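Local atomic coordinates of endoglucanase (Ruminococcus champanellensis, PDB entry 6WQV), a protein that probably hydrolyses beta-1,4-linked glucans such as cellulose, and related plant polysaccharides, as a broad-specificity family 5 endoglucanase. Residues I158-N163 / I237-S242; N163-V168 / Q183-Y188; G334-N337 / T342-Y345. All coordinates share one frame; numbering follows the deposited sequence. Where two conformers were deposited one is given.

Interaction 1. Residues I158-N163 / I237-S242; sequences IFEGMN and IVDIHS. With GLC (alpha-D-glucopyranose), chain E.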
ATOM      1  N   ILE A 158       2.672  -5.680   9.458  1.00 10.34           N
ATOM      2  CA  ILE A 158       3.784  -5.086   8.729  1.00  9.56           C
ATOM      3  C   ILE A 158       3.554  -3.584   8.678  1.00 11.25           C
ATOM      4  O   ILE A 158       2.429  -3.132   8.433  1.00 11.27           O
ATOM      5  CB  ILE A 158       3.796  -5.666   7.300  1.00 11.01           C
ATOM      6  CG1 ILE A 158       4.025  -7.176   7.326  1.00 11.25           C
ATOM      7  CG2 ILE A 158       4.822  -4.953   6.426  1.00 12.23           C
ATOM      8  CD1 ILE A 158       3.625  -7.861   6.031  1.00 16.13           C
ATOM      9  N   PHE A 159       4.606  -2.809   8.918  1.00 10.12           N
ATOM     10  CA  PHE A 159       4.532  -1.367   8.730  1.00  9.43           C
ATOM     11  C   PHE A 159       5.141  -0.986   7.373  1.00 11.08           C
ATOM     12  O   PHE A 159       6.220  -1.476   7.014  1.00 10.28           O
ATOM     13  CB  PHE A 159       5.345  -0.621   9.788  1.00 11.03           C
ATOM     14  CG  PHE A 159       4.927  -0.848  11.217  1.00 11.44           C
ATOM     15  CD1 PHE A 159       3.642  -1.213  11.572  1.00 11.42           C
ATOM     16  CD2 PHE A 159       5.853  -0.632  12.223  1.00 11.92           C
ATOM     17  CE1 PHE A 159       3.313  -1.386  12.909  1.00 12.03           C
ATOM     18  CE2 PHE A 159       5.528  -0.798  13.543  1.00 11.50           C
ATOM     19  CZ  PHE A 159       4.263  -1.180  13.890  1.00 11.80           C
ATOM     20  N   GLU A 160       4.458  -0.096   6.640  1.00 11.14           N
ATOM     21  CA  GLU A 160       4.924   0.459   5.370  1.00 10.80           C
ATOM     22  C   GLU A 160       5.133   1.961   5.545  1.00 10.06           C
ATOM     23  O   GLU A 160       4.188   2.694   5.854  1.00 10.27           O
ATOM     24  CB  GLU A 160       3.920   0.192   4.237  1.00  9.03           C
ATOM     25  CG  GLU A 160       4.354   0.866   2.955  1.00 12.74           C
ATOM     26  CD  GLU A 160       3.527   0.494   1.763  1.00 15.05           C
ATOM     27  OE1 GLU A 160       2.288   0.485   1.886  1.00 15.27           O
ATOM     28  OE2 GLU A 160       4.127   0.218   0.704  1.00 14.16           O
ATOM     29  N   GLY A 161       6.374   2.426   5.331  1.00  9.03           N
ATOM     30  CA  GLY A 161       6.756   3.749   5.815  1.00 11.18           C
ATOM     31  C   GLY A 161       6.158   4.923   5.060  1.00 11.75           C
ATOM     32  O   GLY A 161       5.959   5.996   5.642  1.00 11.89           O
ATOM     33  N   MET A 162       5.902   4.755   3.762  1.00 10.71           N
ATOM     34  CA  MET A 162       5.334   5.790   2.913  1.00 10.69           C
ATOM     35  C   MET A 162       4.584   5.084   1.794  1.00 10.33           C
ATOM     36  O   MET A 162       4.747   3.878   1.583  1.00 11.03           O
ATOM     37  CB  MET A 162       6.409   6.674   2.275  1.00 14.34           C
ATOM     38  CG  MET A 162       7.241   7.468   3.252  1.00 15.88           C
ATOM     39  SD  MET A 162       8.472   8.456   2.406  1.00 14.21           S
ATOM     40  CE  MET A 162       9.693   7.218   2.005  1.00 17.57           C
ATOM     41  N   ASN A 163       3.788   5.846   1.050  1.00 11.57           N
ATOM     42  CA  ASN A 163       3.006   5.280  -0.044  1.00 10.24           C
ATOM     43  C   ASN A 163       3.630   5.560  -1.405  1.00  9.28           C
ATOM     44  O   ASN A 163       4.254   4.671  -1.993  1.00 10.55           O
ATOM     45  CB  ASN A 163       1.572   5.798   0.010  1.00  8.96           C
ATOM     46  CG  ASN A 163       0.705   5.237  -1.094  1.00 10.29           C
ATOM     47  OD1 ASN A 163       0.719   4.035  -1.348  1.00 10.69           O
ATOM     48  ND2 ASN A 163      -0.035   6.114  -1.765  1.00 11.86           N
ATOM     49  N   ILE A 237      11.095  -5.081   2.710  1.00 10.91           N
ATOM     50  CA  ILE A 237      10.386  -5.404   1.480  1.00 12.06           C
ATOM     51  C   ILE A 237      10.137  -4.114   0.709  1.00 10.21           C
ATOM     52  O   ILE A 237       9.708  -3.112   1.288  1.00 13.05           O
ATOM     53  CB  ILE A 237       9.032  -6.062   1.808  1.00 12.15           C
ATOM     54  CG1 ILE A 237       9.217  -7.307   2.672  1.00 13.34           C
ATOM     55  CG2 ILE A 237       8.258  -6.390   0.533  1.00 11.99           C
ATOM     56  CD1 ILE A 237       7.948  -7.706   3.422  1.00 14.54           C
ATOM     57  N   VAL A 238      10.353  -4.151  -0.596  1.00 11.32           N
ATOM     58  CA  VAL A 238      10.023  -3.016  -1.454  1.00 11.41           C
ATOM     59  C   VAL A 238       8.587  -3.149  -1.942  1.00 11.64           C
ATOM     60  O   VAL A 238       8.147  -4.241  -2.337  1.00 11.75           O
ATOM     61  CB  VAL A 238      11.005  -2.915  -2.635  1.00 11.89           C
ATOM     62  CG1 VAL A 238      10.547  -1.837  -3.617  1.00 13.28           C
ATOM     63  CG2 VAL A 238      12.418  -2.623  -2.124  1.00 13.03           C
ATOM     64  N   ASP A 239       7.856  -2.038  -1.934  1.00 11.78           N
ATOM     65  CA  ASP A 239       6.495  -1.985  -2.459  1.00 11.76           C
ATOM     66  C   ASP A 239       6.500  -1.276  -3.808  1.00 12.53           C
ATOM     67  O   ASP A 239       6.901  -0.109  -3.907  1.00 12.40           O
ATOM     68  CB  ASP A 239       5.530  -1.272  -1.509  1.00 11.08           C
ATOM     69  CG  ASP A 239       4.067  -1.345  -1.978  1.00 11.80           C
ATOM     70  OD1 ASP A 239       3.806  -1.814  -3.108  1.00 14.56           O
ATOM     71  OD2 ASP A 239       3.175  -0.926  -1.214  1.00 15.49           O
ATOM     72  N   ILE A 240       6.051  -1.984  -4.838  1.00 12.89           N
ATOM     73  CA  ILE A 240       5.824  -1.431  -6.161  1.00 10.68           C
ATOM     74  C   ILE A 240       4.324  -1.484  -6.430  1.00 12.10           C
ATOM     75  O   ILE A 240       3.698  -2.536  -6.249  1.00 14.83           O
ATOM     76  CB  ILE A 240       6.582  -2.236  -7.229  1.00 11.92           C
ATOM     77  CG1 ILE A 240       8.103  -2.161  -7.016  1.00 13.19           C
ATOM     78  CG2 ILE A 240       6.171  -1.772  -8.618  1.00 13.37           C
ATOM     79  CD1 ILE A 240       8.700  -0.760  -7.025  1.00 14.10           C
ATOM     80  N   HIS A 241       3.744  -0.364  -6.854  1.00 10.78           N
ATOM     81  CA  HIS A 241       2.388  -0.373  -7.398  1.00  8.92           C
ATOM     82  C   HIS A 241       2.504  -0.542  -8.910  1.00 12.66           C
ATOM     83  O   HIS A 241       3.338   0.103  -9.559  1.00 13.09           O
ATOM     84  CB  HIS A 241       1.642   0.924  -7.078  1.00 11.15           C
ATOM     85  CG  HIS A 241       1.594   1.262  -5.617  1.00 10.46           C
ATOM     86  ND1 HIS A 241       0.929   2.372  -5.138  1.00 13.63           N
ATOM     87  CD2 HIS A 241       2.147   0.664  -4.539  1.00 12.55           C
ATOM     88  CE1 HIS A 241       1.079   2.441  -3.827  1.00 11.84           C
ATOM     89  NE2 HIS A 241       1.812   1.415  -3.438  1.00 11.76           N
ATOM     90  N   SER A 242       1.686  -1.430  -9.482  1.00 11.32           N
ATOM     91  CA  SER A 242       1.815  -1.733 -10.908  1.00 11.61           C
ATOM     92  C   SER A 242       0.441  -1.947 -11.541  1.00 12.54           C
ATOM     93  O   SER A 242      -0.026  -3.076 -11.716  1.00 13.37           O
ATOM     94  CB  SER A 242       2.769  -2.912 -11.148  1.00 14.51           C
ATOM     95  OG  SER A 242       3.122  -3.028 -12.514  1.00 15.01           O
TER
HETATM   96  C1  GLC E   1      -1.985   4.896  -6.090  1.00 19.28           C
HETATM   97  C2  GLC E   1      -2.596   5.330  -4.772  1.00 13.23           C
HETATM   98  C3  GLC E   1      -4.028   5.118  -4.529  1.00 11.80           C
HETATM   99  C4  GLC E   1      -4.837   5.500  -5.746  1.00 11.97           C
HETATM  100  C5  GLC E   1      -4.381   4.598  -6.869  1.00 14.21           C
HETATM  101  C6  GLC E   1      -5.229   4.673  -8.128  1.00 14.02           C
HETATM  102  O1  GLC E   1      -1.454   3.638  -6.146  1.00 19.54           O
HETATM  103  O2  GLC E   1      -1.766   4.760  -3.714  1.00 13.78           O
HETATM  104  O3  GLC E   1      -4.403   5.973  -3.386  1.00 11.71           O
HETATM  105  O4  GLC E   1      -6.229   5.345  -5.452  1.00 12.33           O
HETATM  106  O5  GLC E   1      -2.992   4.963  -7.237  1.00 16.68           O
HETATM  107  O6  GLC E   1      -5.176   5.910  -8.692  1.00 16.40           O
HETATM  108  O   HOH W   1       3.694   2.058  -1.378  1.00 15.54           O

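Interaction 2. Residues N163-V168 / Q183-Y188; sequences NQPRLV and QVINSY. Unlike the reference sequence in segment 163-168: Q164 (reference Glu). With GLC (alpha-D-glucopyranose), chain E.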
ATOM      1  N   ASN A 163       3.788   5.846   1.050  1.00 11.57           N
ATOM      2  CA  ASN A 163       3.006   5.280  -0.044  1.00 10.24           C
ATOM      3  C   ASN A 163       3.630   5.560  -1.405  1.00  9.28           C
ATOM      4  O   ASN A 163       4.254   4.671  -1.993  1.00 10.55           O
ATOM      5  CB  ASN A 163       1.572   5.798   0.010  1.00  8.96           C
ATOM      6  CG  ASN A 163       0.705   5.237  -1.094  1.00 10.29           C
ATOM      7  OD1 ASN A 163       0.719   4.035  -1.348  1.00 10.69           O
ATOM      8  ND2 ASN A 163      -0.035   6.114  -1.765  1.00 11.86           N
ATOM      9  N   GLN A 164       3.448   6.775  -1.915  1.00 10.92           N
ATOM     10  CA  GLN A 164       3.937   7.166  -3.238  1.00 12.37           C
ATOM     11  C   GLN A 164       4.638   8.514  -3.159  1.00 12.77           C
ATOM     12  O   GLN A 164       4.199   9.494  -3.767  1.00 12.59           O
ATOM     13  CB  GLN A 164       2.790   7.225  -4.242  1.00 12.84           C
ATOM     14  CG  GLN A 164       2.301   5.886  -4.683  1.00 13.98           C
ATOM     15  CD  GLN A 164       1.377   5.983  -5.868  1.00 14.94           C
ATOM     16  OE1 GLN A 164       0.416   6.756  -5.862  1.00 15.95           O
ATOM     17  NE2 GLN A 164       1.678   5.221  -6.915  1.00 17.35           N
ATOM     18  N   PRO A 165       5.737   8.599  -2.408  1.00 11.17           N
ATOM     19  CA  PRO A 165       6.457   9.877  -2.316  1.00 12.26           C
ATOM     20  C   PRO A 165       6.906  10.341  -3.694  1.00 13.20           C
ATOM     21  O   PRO A 165       7.436   9.561  -4.489  1.00 12.96           O
ATOM     22  CB  PRO A 165       7.647   9.542  -1.411  1.00 12.65           C
ATOM     23  CG  PRO A 165       7.874   8.068  -1.628  1.00 12.16           C
ATOM     24  CD  PRO A 165       6.474   7.495  -1.776  1.00 10.92           C
ATOM     25  N   ARG A 166       6.683  11.620  -3.982  1.00 12.31           N
ATOM     26  CA  ARG A 166       6.874  12.104  -5.342  1.00 11.92           C
ATOM     27  C   ARG A 166       6.852  13.627  -5.356  1.00 14.17           C
ATOM     28  O   ARG A 166       6.559  14.275  -4.349  1.00 15.18           O
ATOM     29  CB  ARG A 166       5.781  11.548  -6.256  1.00 14.55           C
ATOM     30  CG  ARG A 166       4.406  12.131  -5.954  1.00 17.65           C
ATOM     31  CD  ARG A 166       3.310  11.353  -6.642  1.00 17.88           C
ATOM     32  NE  ARG A 166       1.982  11.915  -6.406  1.00 17.82           N
ATOM     33  CZ  ARG A 166       1.208  11.598  -5.374  1.00 18.56           C
ATOM     34  NH1 ARG A 166       1.627  10.734  -4.465  1.00 19.29           N
ATOM     35  NH2 ARG A 166       0.006  12.151  -5.253  1.00 20.49           N
ATOM     36  N   LEU A 167       7.183  14.187  -6.521  1.00 14.39           N
ATOM     37  CA  LEU A 167       7.155  15.635  -6.721  1.00 17.74           C
ATOM     38  C   LEU A 167       5.816  16.034  -7.320  1.00 22.12           C
ATOM     39  O   LEU A 167       5.637  16.052  -8.538  1.00 23.07           O
ATOM     40  CB  LEU A 167       8.276  16.060  -7.655  1.00 20.17           C
ATOM     41  CG  LEU A 167       9.683  16.090  -7.081  1.00 21.92           C
ATOM     42  CD1 LEU A 167      10.650  16.358  -8.230  1.00 25.60           C
ATOM     43  CD2 LEU A 167       9.791  17.135  -5.990  1.00 23.83           C
ATOM     44  N   VAL A 168       4.868  16.392  -6.459  1.00 22.90           N
ATOM     45  CA  VAL A 168       3.526  16.704  -6.930  1.00 25.62           C
ATOM     46  C   VAL A 168       3.567  17.966  -7.781  1.00 27.71           C
ATOM     47  O   VAL A 168       4.146  18.983  -7.383  1.00 28.73           O
ATOM     48  CB  VAL A 168       2.567  16.848  -5.739  1.00 27.06           C
ATOM     49  CG1 VAL A 168       1.179  17.228  -6.214  1.00 30.37           C
ATOM     50  CG2 VAL A 168       2.520  15.552  -4.953  1.00 24.99           C
ATOM     51  N   GLN A 183      16.983  10.881  -4.396  0.53 13.65           N
ATOM     52  CA  GLN A 183      17.934  10.851  -3.292  0.53 14.70           C
ATOM     53  C   GLN A 183      17.231  11.073  -1.961  0.53 14.64           C
ATOM     54  O   GLN A 183      17.411  10.304  -1.010  0.53 14.53           O
ATOM     55  CB  GLN A 183      18.991  11.938  -3.478  0.53 16.64           C
ATOM     56  CG  GLN A 183      20.043  11.677  -4.531  0.53 19.89           C
ATOM     57  CD  GLN A 183      20.934  12.888  -4.755  0.53 26.73           C
ATOM     58  OE1 GLN A 183      20.557  14.019  -4.443  0.53 27.76           O
ATOM     59  NE2 GLN A 183      22.124  12.656  -5.295  0.53 30.07           N
ATOM     60  N   VAL A 184      16.451  12.153  -1.862  1.00 14.77           N
ATOM     61  CA  VAL A 184      15.813  12.505  -0.597  1.00 13.72           C
ATOM     62  C   VAL A 184      14.907  11.382  -0.096  1.00 14.19           C
ATOM     63  O   VAL A 184      14.834  11.123   1.111  1.00 14.45           O
ATOM     64  CB  VAL A 184      15.068  13.846  -0.751  1.00 15.33           C
ATOM     65  CG1 VAL A 184      14.246  14.146   0.484  1.00 17.59           C
ATOM     66  CG2 VAL A 184      16.063  14.982  -0.989  1.00 15.64           C
ATOM     67  N   ILE A 185      14.213  10.691  -1.008  1.00 12.28           N
ATOM     68  CA  ILE A 185      13.344   9.581  -0.603  1.00 12.72           C
ATOM     69  C   ILE A 185      14.137   8.475   0.086  1.00 12.58           C
ATOM     70  O   ILE A 185      13.643   7.855   1.041  1.00 12.52           O
ATOM     71  CB  ILE A 185      12.513   9.100  -1.817  1.00 12.40           C
ATOM     72  CG1 ILE A 185      11.427  10.145  -2.120  1.00 13.31           C
ATOM     73  CG2 ILE A 185      11.941   7.711  -1.568  1.00 15.05           C
ATOM     74  CD1 ILE A 185      10.800  10.015  -3.482  1.00 14.10           C
ATOM     75  N   ASN A 186      15.383   8.232  -0.344  1.00 12.09           N
ATOM     76  CA  ASN A 186      16.205   7.255   0.363  1.00 12.17           C
ATOM     77  C   ASN A 186      16.416   7.665   1.819  1.00 12.24           C
ATOM     78  O   ASN A 186      16.440   6.815   2.713  1.00 13.84           O
ATOM     79  CB  ASN A 186      17.546   7.053  -0.338  1.00 12.85           C
ATOM     80  CG  ASN A 186      17.405   6.395  -1.695  1.00 14.29           C
ATOM     81  OD1 ASN A 186      16.492   5.597  -1.924  1.00 13.39           O
ATOM     82  ND2 ASN A 186      18.312   6.725  -2.605  1.00 15.25           N
ATOM     83  N   SER A 187      16.603   8.965   2.071  1.00 11.83           N
ATOM     84  CA  SER A 187      16.730   9.448   3.443  1.00 12.45           C
ATOM     85  C   SER A 187      15.451   9.206   4.235  1.00 13.03           C
ATOM     86  O   SER A 187      15.499   8.783   5.397  1.00 13.19           O
ATOM     87  CB  SER A 187      17.068  10.940   3.432  1.00 14.84           C
ATOM     88  OG  SER A 187      17.178  11.466   4.743  1.00 18.87           O
ATOM     89  N   TYR A 188      14.297   9.482   3.623  1.00 11.78           N
ATOM     90  CA  TYR A 188      13.026   9.294   4.316  1.00 11.31           C
ATOM     91  C   TYR A 188      12.800   7.827   4.673  1.00 11.60           C
ATOM     92  O   TYR A 188      12.352   7.516   5.784  1.00 11.28           O
ATOM     93  CB  TYR A 188      11.875   9.812   3.448  1.00 10.69           C
ATOM     94  CG  TYR A 188      11.856  11.312   3.172  1.00 11.84           C
ATOM     95  CD1 TYR A 188      12.635  12.204   3.903  1.00 13.32           C
ATOM     96  CD2 TYR A 188      11.043  11.833   2.171  1.00 12.49           C
ATOM     97  CE1 TYR A 188      12.601  13.578   3.639  1.00 13.88           C
ATOM     98  CE2 TYR A 188      10.997  13.202   1.908  1.00 13.48           C
ATOM     99  CZ  TYR A 188      11.778  14.066   2.644  1.00 12.34           C
ATOM    100  OH  TYR A 188      11.761  15.420   2.393  1.00 13.92           O
TER
HETATM  101  C1  GLC E   1      -1.985   4.896  -6.090  1.00 19.28           C
HETATM  102  C2  GLC E   1      -2.596   5.330  -4.772  1.00 13.23           C
HETATM  103  C3  GLC E   1      -4.028   5.118  -4.529  1.00 11.80           C
HETATM  104  C4  GLC E   1      -4.837   5.500  -5.746  1.00 11.97           C
HETATM  105  C5  GLC E   1      -4.381   4.598  -6.869  1.00 14.21           C
HETATM  106  C6  GLC E   1      -5.229   4.673  -8.128  1.00 14.02           C
HETATM  107  O1  GLC E   1      -1.454   3.638  -6.146  1.00 19.54           O
HETATM  108  O2  GLC E   1      -1.766   4.760  -3.714  1.00 13.78           O
HETATM  109  O3  GLC E   1      -4.403   5.973  -3.386  1.00 11.71           O
HETATM  110  O4  GLC E   1      -6.229   5.345  -5.452  1.00 12.33           O
HETATM  111  O5  GLC E   1      -2.992   4.963  -7.237  1.00 16.68           O
HETATM  112  O6  GLC E   1      -5.176   5.910  -8.692  1.00 16.40           O

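Interaction 3. Residues G334-N337 / T342-Y345; sequences GLLN and TWQY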
ATOM      1  N   GLY A 334     -13.755  -0.998  -7.537  1.00 11.31           N
ATOM      2  CA  GLY A 334     -14.459  -1.834  -6.585  1.00 11.03           C
ATOM      3  C   GLY A 334     -14.445  -3.301  -6.975  1.00 10.04           C
ATOM      4  O   GLY A 334     -14.475  -3.664  -8.152  1.00 11.86           O
ATOM      5  N   LEU A 335     -14.431  -4.155  -5.955  1.00 10.48           N
ATOM      6  CA  LEU A 335     -14.506  -5.598  -6.137  1.00 11.68           C
ATOM      7  C   LEU A 335     -15.539  -6.134  -5.159  1.00 10.88           C
ATOM      8  O   LEU A 335     -16.479  -6.823  -5.571  1.00 13.06           O
ATOM      9  CB  LEU A 335     -13.129  -6.226  -5.938  1.00 13.87           C
ATOM     10  CG  LEU A 335     -12.938  -7.678  -6.362  1.00 13.91           C
ATOM     11  CD1 LEU A 335     -13.100  -7.847  -7.859  1.00 20.43           C
ATOM     12  CD2 LEU A 335     -11.565  -8.161  -5.938  1.00 15.10           C
ATOM     13  N   LEU A 336     -15.394  -5.789  -3.881  1.00 10.74           N
ATOM     14  CA  LEU A 336     -16.410  -6.063  -2.869  1.00 11.65           C
ATOM     15  C   LEU A 336     -17.346  -4.868  -2.783  1.00 10.80           C
ATOM     16  O   LEU A 336     -16.905  -3.741  -2.532  1.00 12.19           O
ATOM     17  CB  LEU A 336     -15.761  -6.267  -1.498  1.00 13.48           C
ATOM     18  CG  LEU A 336     -16.723  -6.443  -0.311  1.00 13.94           C
ATOM     19  CD1 LEU A 336     -17.580  -7.682  -0.507  1.00 15.66           C
ATOM     20  CD2 LEU A 336     -15.931  -6.516   0.990  1.00 16.27           C
ATOM     21  N   ASN A 337     -18.641  -5.103  -2.973  1.00 10.61           N
ATOM     22  CA  ASN A 337     -19.636  -4.076  -2.699  1.00 11.78           C
ATOM     23  C   ASN A 337     -19.884  -4.119  -1.196  1.00 11.24           C
ATOM     24  O   ASN A 337     -20.534  -5.035  -0.684  1.00 12.43           O
ATOM     25  CB  ASN A 337     -20.896  -4.319  -3.518  1.00 13.52           C
ATOM     26  CG  ASN A 337     -21.906  -3.214  -3.366  1.00 13.78           C
ATOM     27  OD1 ASN A 337     -22.028  -2.600  -2.306  1.00 14.69           O
ATOM     28  ND2 ASN A 337     -22.651  -2.948  -4.431  1.00 15.96           N
ATOM     29  N   THR A 342     -21.440  -8.198  -1.258  1.00 13.38           N
ATOM     30  CA  THR A 342     -21.446  -9.036  -2.442  1.00 13.81           C
ATOM     31  C   THR A 342     -20.202  -8.744  -3.269  1.00 14.46           C
ATOM     32  O   THR A 342     -19.723  -7.604  -3.333  1.00 12.75           O
ATOM     33  CB  THR A 342     -22.687  -8.790  -3.314  1.00 13.65           C
ATOM     34  OG1 THR A 342     -22.760  -7.399  -3.648  1.00 16.57           O
ATOM     35  CG2 THR A 342     -23.963  -9.213  -2.596  1.00 17.33           C
ATOM     36  N   TRP A 343     -19.687  -9.793  -3.903  1.00 13.53           N
ATOM     37  CA  TRP A 343     -18.621  -9.662  -4.893  1.00 13.87           C
ATOM     38  C   TRP A 343     -19.274  -9.259  -6.209  1.00 14.65           C
ATOM     39  O   TRP A 343     -20.030 -10.035  -6.809  1.00 16.37           O
ATOM     40  CB  TRP A 343     -17.854 -10.973  -5.036  1.00 14.27           C
ATOM     41  CG  TRP A 343     -17.066 -11.353  -3.807  1.00 13.02           C
ATOM     42  CD1 TRP A 343     -17.296 -12.421  -2.991  1.00 12.75           C
ATOM     43  CD2 TRP A 343     -15.922 -10.672  -3.264  1.00 12.37           C
ATOM     44  NE1 TRP A 343     -16.369 -12.450  -1.980  1.00 14.76           N
ATOM     45  CE2 TRP A 343     -15.516 -11.387  -2.121  1.00 13.11           C
ATOM     46  CE3 TRP A 343     -15.205  -9.528  -3.634  1.00 12.58           C
ATOM     47  CZ2 TRP A 343     -14.431 -10.995  -1.347  1.00 12.81           C
ATOM     48  CZ3 TRP A 343     -14.123  -9.145  -2.861  1.00 11.62           C
ATOM     49  CH2 TRP A 343     -13.754  -9.870  -1.731  1.00 11.78           C
ATOM     50  N   GLN A 344     -19.014  -8.023  -6.645  1.00 13.44           N
ATOM     51  CA  GLN A 344     -19.732  -7.473  -7.786  1.00 14.53           C
ATOM     52  C   GLN A 344     -19.255  -8.073  -9.101  1.00 14.56           C
ATOM     53  O   GLN A 344     -19.998  -8.072 -10.088  1.00 17.09           O
ATOM     54  CB  GLN A 344     -19.553  -5.953  -7.810  1.00 15.79           C
ATOM     55  CG  GLN A 344     -20.435  -5.219  -8.790  1.00 19.57           C
ATOM     56  CD  GLN A 344     -21.405  -4.265  -8.101  1.00 20.58           C
ATOM     57  OE1 GLN A 344     -21.759  -4.451  -6.931  1.00 21.71           O
ATOM     58  NE2 GLN A 344     -21.816  -3.227  -8.817  1.00 22.84           N
ATOM     59  N   TYR A 345     -18.019  -8.575  -9.143  1.00 14.31           N
ATOM     60  CA  TYR A 345     -17.430  -9.146 -10.352  1.00 14.93           C
ATOM     61  C   TYR A 345     -16.929 -10.550 -10.034  1.00 15.64           C
ATOM     62  O   TYR A 345     -15.718 -10.798  -9.945  1.00 14.81           O
ATOM     63  CB  TYR A 345     -16.319  -8.236 -10.868  1.00 14.01           C
ATOM     64  CG  TYR A 345     -16.774  -6.795 -11.035  1.00 13.36           C
ATOM     65  CD1 TYR A 345     -17.697  -6.448 -12.012  1.00 14.62           C
ATOM     66  CD2 TYR A 345     -16.280  -5.790 -10.215  1.00 12.26           C
ATOM     67  CE1 TYR A 345     -18.115  -5.135 -12.173  1.00 15.98           C
ATOM     68  CE2 TYR A 345     -16.690  -4.473 -10.369  1.00 14.58           C
ATOM     69  CZ  TYR A 345     -17.612  -4.157 -11.343  1.00 15.75           C
ATOM     70  OH  TYR A 345     -18.021  -2.850 -11.494  1.00 19.35           O
TER
HETATM   71  O   HOH W   2     -15.998  -9.015  -7.249  1.00 21.19           O

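Interaction 1. Residues I158-N163 / I237-S242
The floor of the sugar-binding cleft of the barrel is built here, where E160 faces D239 and N163 faces H241. OE2 of E160 lies 2.4 Å from OD2 of D239, the two carboxylates almost coplanar although the side chains cross at about a right angle. Oxygens this close imply that one of the acids probably holds a proton, which would relieve the clash of two negative charges in a buried place. Their other oxygens are taken up elsewhere: E160 OE1 forms a salt bridge with R75, and D239 OD1 accepts from the backbone N of G287. E160 reaches across because CG is anti to the backbone N (chi1 175°) and the chain stays extended beyond it. Both segments belong to the parallel eight-stranded TIM barrel, E160 on strand 157-160 and D239 on strand 236-241; strand 208-211 lies between them in the sheet, and its M209 touches both acids. Water 1 joins the two levels of the contact: it is hydrogen-bonded to E160 OE2 (2.8 Å), N163 O (2.7 Å) and H241 NE2. Nearer the sugar, N163 OD1 meets the edge of the H241 ring, 3.0 Å from CE1, with the amide turned 39° from the ring, while R75 also donates to this oxygen. The other amide branch, ND2, donates to GLC O2 over 2.9 Å in a nearly straight bond (165°), and H241 ND1 is hydrogen-bonded to GLC O1, also at 2.9 Å. Leucine in place of N163 would probably leave GLC O2 without its amide donor and take from R75 one of the oxygens it holds.

Interaction 2. Residues N163-V168 / Q183-Y188
I185, from helix 179-197, is pressed against P165 of the loop that follows strand 157-160. From its CB, two branches run toward the proline. CG2 comes within 4.1 Å of P165 CG, while CG1 lies 3.9 Å from P165 CB. With CG1 anti to the carbonyl carbon (chi1 -73°) and the chain extended beyond it (chi2 164°), the terminal CD1 is carried over the loop: it stands 3.8 Å from P165 CB and 3.5 Å from P165 O, with R166 N somewhat farther off. The two side chains cross at about a right angle, an apolar contact of methyl and methylene groups; Y213 touches I185 as well. A backbone bond between P165 and A214 also fixes the loop. On the side of the loop turned away from the helix, R166 folds back: NH1 donates to Q164 O at 2.9 Å (152°), the oxygen lying in the guanidinium plane, and NE forms a salt bridge with E173. Q164 leaves the loop away from I185, and its OE1 ends 3.0 Å from GLC C1; its NE2 makes a weak bond to A214 O. The deposited glutamine differs from the reference sequence, which has glutamate at this position. In glycoside hydrolase family 5 a glutamate between asparagine and proline, just after the fourth barrel strand, is the general acid/base, and N163-P165 corresponds to that signature, with glutamine standing where the probable acid/base glutamate would be; the proline is backed by helix 179-197, which completes the beta-alpha unit begun by strand 157-160.

Interaction 3. Residues G334-N337 / T342-Y345
Segments 334-337 and 342-345 run antiparallel, N337 and T342 forming a hydrogen-bonded pair and L336 and W343 a non-hydrogen-bonded one. N337 N donates to T342 O at 2.7 Å; the return bond from T342 N is weak. Past the strands the pairing continues, with Q344 N bonded to L335 O at 3.0 Å, nearly along the C=O axis; that oxygen also accepts from water 2, which in turn takes the N-H of Y345. L336 and W343 project from one face. L336 CD1 sits over the six-membered ring of W343, 4.3 Å from its centroid and 7° off the normal, a CH-pi contact, while L336 CB touches CZ3 at 3.6 Å. L335 CG packs against CZ3 too, and helix 60-68 touches both L336 and W343. On the face of N337 and T342, the chain of Q344 bends at chi2, and OE1 accepts from N337 ND2 at 3.1 Å (166°), the amides 38° apart. At the far end G334 O lies in the plane of the Y345 ring, 3.2 Å from CE2 at its edge; R300 makes a cation-pi contact with the same ring. This is a two-stranded beta hairpin, set after the last barrel strand, 318-322, and leading through Y345 at the N-cap position into the C-terminal helix 346-353.

Interactions 1 and 2 adjoin: they share N163, their centres are 12 Å apart, and interaction 2 is nested within the chain loop closed by interaction 1. H241 ND1 of the first lies 3.4 Å from Q164 NE2 of the second, and M162 CE packs 3.7 Å from Y188 CB. Both reach the same glucose, which H119, Q288 and E331 also bind, so both contribute to the glycan pocket, through N163, Q164 and H241. Interaction 3 stands apart, its centre about 25 Å from that of interaction 1 and about 33 Å from that of interaction 2, on the opposite side of the chain's centre from the latter. Its G334 lies about 9 Å from a bound beta-D-glucopyranose and does not touch GLC.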